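Local coordinates for cytochrome c-550-like protein (PDB 4LJI) that probably serves as a low-potential electron-transfer cytochrome c, holding one covalent heme c, and can partially stand in for cytochrome c-550 in photosystem II, at residues A[41-44]-A[45-49]; A[121-124]-A[125-129]. All coordinates share one frame; numbering follows the deposited sequence.

Interaction 1 (A[41-44]-A[45-49]); sequences RLFE and ENCKN. With HEC (heme c), chain C.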
ATOM      1  N   ARG A  41       7.904   8.779   2.364  1.00 15.19           N
ATOM      2  CA  ARG A  41       7.662   8.371   0.987  1.00 17.60           C
ATOM      3  C   ARG A  41       7.812   6.855   0.808  1.00 18.92           C
ATOM      4  O   ARG A  41       7.014   6.219   0.128  1.00 18.35           O
ATOM      5  CB  ARG A  41       8.594   9.148   0.060  1.00 17.68           C
ATOM      6  CG  ARG A  41       8.427   8.860  -1.415  1.00 30.30           C
ATOM      7  CD  ARG A  41       8.933  10.056  -2.171  1.00 37.28           C
ATOM      8  NE  ARG A  41       8.474  11.297  -1.546  1.00 42.92           N
ATOM      9  CZ  ARG A  41       7.452  12.024  -1.988  1.00 44.90           C
ATOM     10  NH1 ARG A  41       6.790  11.644  -3.072  1.00 44.01           N
ATOM     11  NH2 ARG A  41       7.107  13.139  -1.356  1.00 46.75           N
ATOM     12  N   LEU A  42       8.845   6.264   1.406  1.00 11.84           N
ATOM     13  CA  LEU A  42       8.989   4.819   1.353  1.00 11.16           C
ATOM     14  C   LEU A  42       7.836   4.091   2.016  1.00 17.49           C
ATOM     15  O   LEU A  42       7.415   3.043   1.560  1.00 15.16           O
ATOM     16  CB  LEU A  42      10.314   4.374   2.017  1.00 15.20           C
ATOM     17  CG  LEU A  42      11.514   4.693   1.175  1.00 19.12           C
ATOM     18  CD1 LEU A  42      12.790   4.408   1.998  1.00 15.36           C
ATOM     19  CD2 LEU A  42      11.495   3.836  -0.110  1.00 17.38           C
ATOM     20  N   PHE A  43       7.321   4.643   3.108  1.00 15.39           N
ATOM     21  CA  PHE A  43       6.214   4.007   3.781  1.00 16.42           C
ATOM     22  C   PHE A  43       4.968   4.070   2.881  1.00 14.20           C
ATOM     23  O   PHE A  43       4.244   3.098   2.740  1.00 15.07           O
ATOM     24  CB  PHE A  43       5.981   4.707   5.113  1.00 12.02           C
ATOM     25  CG  PHE A  43       4.823   4.166   5.910  1.00 10.71           C
ATOM     26  CD1 PHE A  43       4.985   3.112   6.780  1.00 12.54           C
ATOM     27  CD2 PHE A  43       3.564   4.745   5.783  1.00 10.17           C
ATOM     28  CE1 PHE A  43       3.923   2.643   7.526  1.00 14.74           C
ATOM     29  CE2 PHE A  43       2.512   4.281   6.555  1.00 17.37           C
ATOM     30  CZ  PHE A  43       2.706   3.202   7.385  1.00 13.35           C
ATOM     31  N   GLU A  44       4.718   5.249   2.321  1.00 15.14           N
ATOM     32  CA  GLU A  44       3.545   5.447   1.467  1.00 17.00           C
ATOM     33  C   GLU A  44       3.584   4.531   0.263  1.00 20.72           C
ATOM     34  O   GLU A  44       2.532   4.124  -0.227  1.00 22.04           O
ATOM     35  CB  GLU A  44       3.488   6.887   0.976  1.00 18.91           C
ATOM     36  CG  GLU A  44       3.245   7.876   2.077  1.00 23.76           C
ATOM     37  CD  GLU A  44       3.241   9.294   1.568  1.00 30.07           C
ATOM     38  OE1 GLU A  44       2.391  10.072   2.037  1.00 37.06           O
ATOM     39  OE2 GLU A  44       4.077   9.612   0.686  1.00 31.19           O
ATOM     40  N   GLU A  45       4.786   4.197  -0.214  1.00 20.05           N
ATOM     41  CA  GLU A  45       4.903   3.396  -1.432  1.00 21.22           C
ATOM     42  C   GLU A  45       4.847   1.897  -1.190  1.00 25.78           C
ATOM     43  O   GLU A  45       4.400   1.132  -2.056  1.00 24.18           O
ATOM     44  CB  GLU A  45       6.161   3.776  -2.238  1.00 20.39           C
ATOM     45  CG  GLU A  45       6.261   5.272  -2.652  1.00 35.22           C
ATOM     46  CD  GLU A  45       5.071   5.822  -3.466  1.00 44.81           C
ATOM     47  OE1 GLU A  45       4.226   5.039  -3.972  1.00 43.46           O
ATOM     48  OE2 GLU A  45       4.990   7.068  -3.604  1.00 49.31           O
ATOM     49  N   ASN A  46       5.252   1.471  -0.001  1.00 15.61           N
ATOM     50  CA  ASN A  46       5.500   0.057   0.245  1.00 13.81           C
ATOM     51  C   ASN A  46       4.669  -0.585   1.328  1.00 13.47           C
ATOM     52  O   ASN A  46       4.639  -1.822   1.418  1.00 14.72           O
ATOM     53  CB  ASN A  46       6.984  -0.173   0.573  1.00 15.05           C
ATOM     54  CG  ASN A  46       7.878   0.143  -0.596  1.00 17.58           C
ATOM     55  OD1 ASN A  46       7.856  -0.571  -1.609  1.00 22.13           O
ATOM     56  ND2 ASN A  46       8.649   1.228  -0.495  1.00 20.41           N
ATOM     57  N   CYS A  47       4.076   0.235   2.191  1.00 15.30           N
ATOM     58  CA  CYS A  47       3.526  -0.277   3.446  1.00 13.45           C
ATOM     59  C   CYS A  47       2.094   0.161   3.720  1.00 14.38           C
ATOM     60  O   CYS A  47       1.431  -0.379   4.617  1.00 13.57           O
ATOM     61  CB  CYS A  47       4.399   0.159   4.654  1.00 10.73           C
ATOM     62  SG  CYS A  47       6.150  -0.030   4.353  1.00 14.90           S
ATOM     63  N   LYS A  48       1.636   1.168   2.988  1.00 15.59           N
ATOM     64  CA  LYS A  48       0.386   1.852   3.336  1.00 15.59           C
ATOM     65  C   LYS A  48      -0.897   1.032   3.150  1.00 13.87           C
ATOM     66  O   LYS A  48      -1.899   1.334   3.771  1.00 18.57           O
ATOM     67  CB  LYS A  48       0.278   3.205   2.607  1.00 16.15           C
ATOM     68  CG  LYS A  48      -0.740   4.150   3.186  1.00 18.13           C
ATOM     69  CD  LYS A  48      -0.571   5.502   2.531  1.00 18.93           C
ATOM     70  CE  LYS A  48      -1.750   6.403   2.824  1.00 24.98           C
ATOM     71  NZ  LYS A  48      -1.438   7.765   2.333  1.00 31.86           N
ATOM     72  N   ASN A  49      -0.886   0.017   2.290  1.00 16.10           N
ATOM     73  CA  ASN A  49      -2.121  -0.758   2.113  1.00 17.79           C
ATOM     74  C   ASN A  49      -2.502  -1.428   3.437  1.00 14.88           C
ATOM     75  O   ASN A  49      -3.665  -1.603   3.725  1.00 14.33           O
ATOM     76  CB  ASN A  49      -1.968  -1.889   1.108  1.00 14.54           C
ATOM     77  CG  ASN A  49      -1.556  -1.445  -0.288  1.00 11.07           C
ATOM     78  OD1 ASN A  49      -1.414  -2.311  -1.138  1.00 16.26           O
ATOM     79  ND2 ASN A  49      -1.365  -0.155  -0.541  1.00 14.06           N
TER
HETATM   80 FE   HEC C 301       3.837  -4.900   8.355  1.00 13.28          FE
HETATM   81  CHA HEC C 301       3.632  -6.187  11.552  1.00 19.35           C
HETATM   82  CHB HEC C 301       6.316  -2.725   9.363  1.00 11.27           C
HETATM   83  CHC HEC C 301       4.274  -3.793   5.045  1.00 13.24           C
HETATM   84  CHD HEC C 301       1.103  -6.625   7.425  1.00 16.28           C
HETATM   85  NA  HEC C 301       4.752  -4.480  10.086  1.00 11.28           N
HETATM   86  C1A HEC C 301       4.540  -5.178  11.275  1.00 11.46           C
HETATM   87  C2A HEC C 301       5.412  -4.613  12.286  1.00 14.00           C
HETATM   88  C3A HEC C 301       6.143  -3.648  11.665  1.00 14.43           C
HETATM   89  C4A HEC C 301       5.787  -3.580  10.312  1.00 12.67           C
HETATM   90  CMA HEC C 301       7.213  -2.803  12.306  1.00 13.94           C
HETATM   91  CAA HEC C 301       5.499  -5.001  13.763  1.00 12.12           C
HETATM   92  CBA HEC C 301       4.430  -4.247  14.594  1.00 14.20           C
HETATM   93  CGA HEC C 301       4.461  -4.557  16.071  1.00 16.34           C
HETATM   94  O1A HEC C 301       5.354  -5.290  16.581  1.00 13.48           O
HETATM   95  O2A HEC C 301       3.564  -4.054  16.823  1.00 16.25           O
HETATM   96  NB  HEC C 301       5.044  -3.510   7.372  1.00 19.60           N
HETATM   97  C1B HEC C 301       6.001  -2.789   7.986  1.00 10.49           C
HETATM   98  C2B HEC C 301       6.633  -1.969   7.029  1.00 10.37           C
HETATM   99  C3B HEC C 301       6.118  -2.262   5.790  1.00 10.73           C
HETATM  100  C4B HEC C 301       5.062  -3.253   6.053  1.00 15.21           C
HETATM  101  CMB HEC C 301       7.766  -1.009   7.318  1.00 13.22           C
HETATM  102  CAB HEC C 301       6.467  -1.662   4.479  1.00 10.11           C
HETATM  103  CBB HEC C 301       7.750  -2.002   4.079  1.00 12.91           C
HETATM  104  NC  HEC C 301       2.861  -5.152   6.556  1.00 10.47           N
HETATM  105  C1C HEC C 301       3.222  -4.636   5.339  1.00 14.63           C
HETATM  106  C2C HEC C 301       2.209  -4.973   4.433  1.00 16.13           C
HETATM  107  C3C HEC C 301       1.309  -5.777   5.083  1.00 17.98           C
HETATM  108  C4C HEC C 301       1.723  -5.906   6.437  1.00 18.05           C
HETATM  109  CMC HEC C 301       2.169  -4.551   2.971  1.00 19.12           C
HETATM  110  CAC HEC C 301       0.055  -6.318   4.470  1.00 15.87           C
HETATM  111  CBC HEC C 301       0.105  -7.168   3.419  1.00 16.67           C
HETATM  112  ND  HEC C 301       2.626  -6.134   9.307  1.00 18.50           N
HETATM  113  C1D HEC C 301       1.606  -6.778   8.722  1.00 11.34           C
HETATM  114  C2D HEC C 301       0.996  -7.704   9.675  1.00 13.48           C
HETATM  115  C3D HEC C 301       1.677  -7.581  10.831  1.00 16.29           C
HETATM  116  C4D HEC C 301       2.697  -6.572  10.589  1.00 13.03           C
HETATM  117  CMD HEC C 301      -0.194  -8.605   9.408  1.00 17.91           C
HETATM  118  CAD HEC C 301       1.435  -8.360  12.096  1.00 18.63           C
HETATM  119  CBD HEC C 301       2.492  -9.484  12.129  1.00 24.66           C
HETATM  120  CGD HEC C 301       2.539 -10.634  13.117  1.00 26.81           C
HETATM  121  O1D HEC C 301       2.293 -10.495  14.346  1.00 26.54           O
HETATM  122  O2D HEC C 301       2.870 -11.764  12.678  1.00 34.53           O
HETATM  123  O   HOH W   1       1.390   1.714  -0.351  1.00 18.59           O
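Glu-45 continues helix 33-46 from Arg-41 to Glu-44, its N giving a hydrogen bond to Arg-41 O at 3.0 Å. With CG beside its own backbone N (chi1 -57°), Glu-45 lays CG 3.0 Å from Arg-41 O, while the guanidinium of Arg-41 reaches away to a salt bridge with Asp-5. Asn-46 lies alongside Leu-42, pointing the same way. Its ND2 meets a lone pair of Leu-42 O in the carbonyl plane, 3.0 Å away, and Asn-46 N adds a weak bond to that oxygen. OD1 accepts from Trp-108 NE1, so both ends of the amide are held and its rotation is fixed. Cys-47 N closes the last helical turn on Phe-43 O at 2.9 Å. The residue then leaves helical geometry and stands as N-cap of the next short helix, opening the Cys-X-X-Cys-His heme motif. Cys-47 SG is bonded to CAB of the heme at 1.7 Å. Its CB approaches the Phe-43 ring obliquely and off-centre in a CH-pi contact, 4.1 Å from the centroid; SG sits obliquely to the ring. Phe-43 CG is anti to the backbone N (chi1 178°), which carries the ring forward to Cys-47. Lys-48 rests CB 3.7 Å from Glu-44 O, and a water donates to that oxygen while weakly accepting from Lys-48 N. Lys-48 NZ and Glu-44 OE1 stay 4.5 Å apart, short of a salt bridge. The chemistry implies a thioether arm held at SG by the covalent bond to the porphyrin, at its backbone by the helix-end bond to Phe-43 O, and at CB by the Phe-43 ring.

Interaction 2 (A[121-124]-A[125-129]); sequences ILRA and AAVAP
Ala-125, Ala-126, Val-127 and Ala-128 each give a backbone N-H to the carbonyl four residues earlier, from Ile-121 O to Ala-124 O, an alpha-helical pattern that holds until the chain turns extended at Ala-128. This is the end of helix 111-127, the C-terminal helix of the cytochrome c fold, which packs against the earlier helix 33-46. The Ala-125 N bond to Ile-121 O is nearly straight, 164° at hydrogen and 2.9 Å long. Ala-124 O is gripped by two donors, Ala-128 N at 2.9 Å and, weakly, Val-127 N.

The main side-chain meeting is Arg-123 across Val-127. Arg-123 leaves the helix with CG anti to the backbone N and then bends at chi2 (58°), which swings the guanidinium over the valine. Val-127 CG1 lies 3.6 Å above one face of that flat group, displaced toward its rim, and CG2 comes 3.6 Å from Arg-123 NE. The charged end is tied to the N-terminal part of the chain: NE donates to Leu-12 O and NH2 to Lys-13 O, two bonds that fix the rotation of the guanidinium over Val-127. An alanine here removes both donors, and would probably leave the Leu-12 and Lys-13 carbonyls without these mates and a gap beside the Val-127 methyls. Ala-125 packs on Leu-66 and Leu-69 of helix 66-70, and Trp-131 of the following loop touches both it and Ala-124. Ala-128 turns its methyl toward Ala-124, CB 4.1 Å from Ala-124 CB and 3.2 Å from Ala-124 O.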
ATOM      1  N   ILE A 121       8.687   5.565  10.990  1.00 13.56           N
ATOM      2  CA  ILE A 121       7.717   4.812  11.779  1.00 14.10           C
ATOM      3  C   ILE A 121       7.924   5.134  13.241  1.00 13.44           C
ATOM      4  O   ILE A 121       6.959   5.341  13.986  1.00 14.72           O
ATOM      5  CB  ILE A 121       7.870   3.288  11.572  1.00 12.83           C
ATOM      6  CG1 ILE A 121       7.417   2.890  10.166  1.00 19.64           C
ATOM      7  CG2 ILE A 121       7.049   2.504  12.630  1.00 21.09           C
ATOM      8  CD1 ILE A 121       7.801   1.468   9.829  1.00 22.18           C
ATOM      9  N   LEU A 122       9.187   5.198  13.650  1.00 14.40           N
ATOM     10  CA  LEU A 122       9.530   5.406  15.051  1.00 17.10           C
ATOM     11  C   LEU A 122       9.145   6.805  15.537  1.00 13.07           C
ATOM     12  O   LEU A 122       8.604   6.973  16.651  1.00 16.60           O
ATOM     13  CB  LEU A 122      11.012   5.097  15.265  1.00 19.62           C
ATOM     14  CG  LEU A 122      11.516   4.829  16.665  1.00 25.03           C
ATOM     15  CD1 LEU A 122      10.534   3.943  17.402  1.00 27.75           C
ATOM     16  CD2 LEU A 122      12.865   4.150  16.520  1.00 21.67           C
ATOM     17  N   ARG A 123       9.443   7.822  14.740  1.00 14.89           N
ATOM     18  CA  ARG A 123       9.000   9.174  15.080  1.00 14.68           C
ATOM     19  C   ARG A 123       7.493   9.359  15.046  1.00 16.78           C
ATOM     20  O   ARG A 123       6.927  10.027  15.897  1.00 16.68           O
ATOM     21  CB  ARG A 123       9.688  10.214  14.208  1.00 15.12           C
ATOM     22  CG  ARG A 123       9.318  11.670  14.503  1.00 16.22           C
ATOM     23  CD  ARG A 123       9.613  12.065  15.939  1.00 20.95           C
ATOM     24  NE  ARG A 123       9.520  13.518  16.091  1.00 19.21           N
ATOM     25  CZ  ARG A 123       9.847  14.176  17.192  1.00 24.10           C
ATOM     26  NH1 ARG A 123      10.312  13.507  18.243  1.00 21.91           N
ATOM     27  NH2 ARG A 123       9.713  15.500  17.225  1.00 27.22           N
ATOM     28  N   ALA A 124       6.834   8.775  14.055  1.00 13.00           N
ATOM     29  CA  ALA A 124       5.399   8.812  13.991  1.00 12.94           C
ATOM     30  C   ALA A 124       4.742   8.189  15.210  1.00 13.10           C
ATOM     31  O   ALA A 124       3.797   8.749  15.778  1.00 17.45           O
ATOM     32  CB  ALA A 124       4.931   8.093  12.715  1.00 13.95           C
ATOM     33  N   ALA A 125       5.213   7.004  15.587  1.00 12.84           N
ATOM     34  CA  ALA A 125       4.704   6.320  16.776  1.00 14.76           C
ATOM     35  C   ALA A 125       4.841   7.186  18.022  1.00 18.64           C
ATOM     36  O   ALA A 125       3.948   7.194  18.895  1.00 19.16           O
ATOM     37  CB  ALA A 125       5.464   4.979  16.975  1.00 16.48           C
ATOM     38  N   ALA A 126       5.931   7.934  18.095  1.00 15.36           N
ATOM     39  CA  ALA A 126       6.131   8.767  19.275  1.00 14.70           C
ATOM     40  C   ALA A 126       5.219  10.026  19.321  1.00 21.26           C
ATOM     41  O   ALA A 126       4.696  10.396  20.391  1.00 23.08           O
ATOM     42  CB  ALA A 126       7.609   9.153  19.410  1.00 21.17           C
ATOM     43  N   VAL A 127       5.062  10.708  18.193  1.00 18.69           N
ATOM     44  CA  VAL A 127       4.471  12.053  18.216  1.00 19.59           C
ATOM     45  C   VAL A 127       3.300  12.358  17.300  1.00 19.19           C
ATOM     46  O   VAL A 127       2.630  13.374  17.481  1.00 21.41           O
ATOM     47  CB  VAL A 127       5.524  13.152  17.942  1.00 26.06           C
ATOM     48  CG1 VAL A 127       6.745  12.994  18.853  1.00 24.39           C
ATOM     49  CG2 VAL A 127       5.926  13.163  16.488  1.00 22.58           C
ATOM     50  N   ALA A 128       3.069  11.518  16.306  1.00 21.30           N
ATOM     51  CA  ALA A 128       2.051  11.806  15.325  1.00 17.69           C
ATOM     52  C   ALA A 128       0.674  11.557  15.929  1.00 21.27           C
ATOM     53  O   ALA A 128       0.408  10.474  16.424  1.00 19.78           O
ATOM     54  CB  ALA A 128       2.287  10.962  14.117  1.00 19.75           C
ATOM     55  N   PRO A 129      -0.196  12.582  15.910  1.00 26.45           N
ATOM     56  CA  PRO A 129      -1.570  12.458  16.417  1.00 28.38           C
ATOM     57  C   PRO A 129      -2.336  11.301  15.782  1.00 27.83           C
ATOM     58  O   PRO A 129      -2.373  11.196  14.555  1.00 30.34           O
ATOM     59  CB  PRO A 129      -2.203  13.790  16.011  1.00 28.19           C
ATOM     60  CG  PRO A 129      -1.048  14.757  16.100  1.00 30.25           C
ATOM     61  CD  PRO A 129       0.131  13.973  15.544  1.00 28.96           C
TER

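Interaction 1 ends the helix that leads into the heme-binding motif, and interaction 2 ends the last helix of the chain; their centres lie 15 Å apart. The two meet where Phe-43 CD1 packs on Ile-121 CG1 at 4.2 Å, with Phe-120 adding a second ring beside Phe-43 and Leu-117 a further side chain. Both reach the cofactor: Cys-47 is joined to it covalently, and the Ile-121 side chain comes within about 4 Å of it. The Phe-43 side chain is likewise about 4 Å from that of His-51, an axial ligand of the iron, placing this helix-helix junction directly beside the heme pocket, whereas residues 125-129 run away from it.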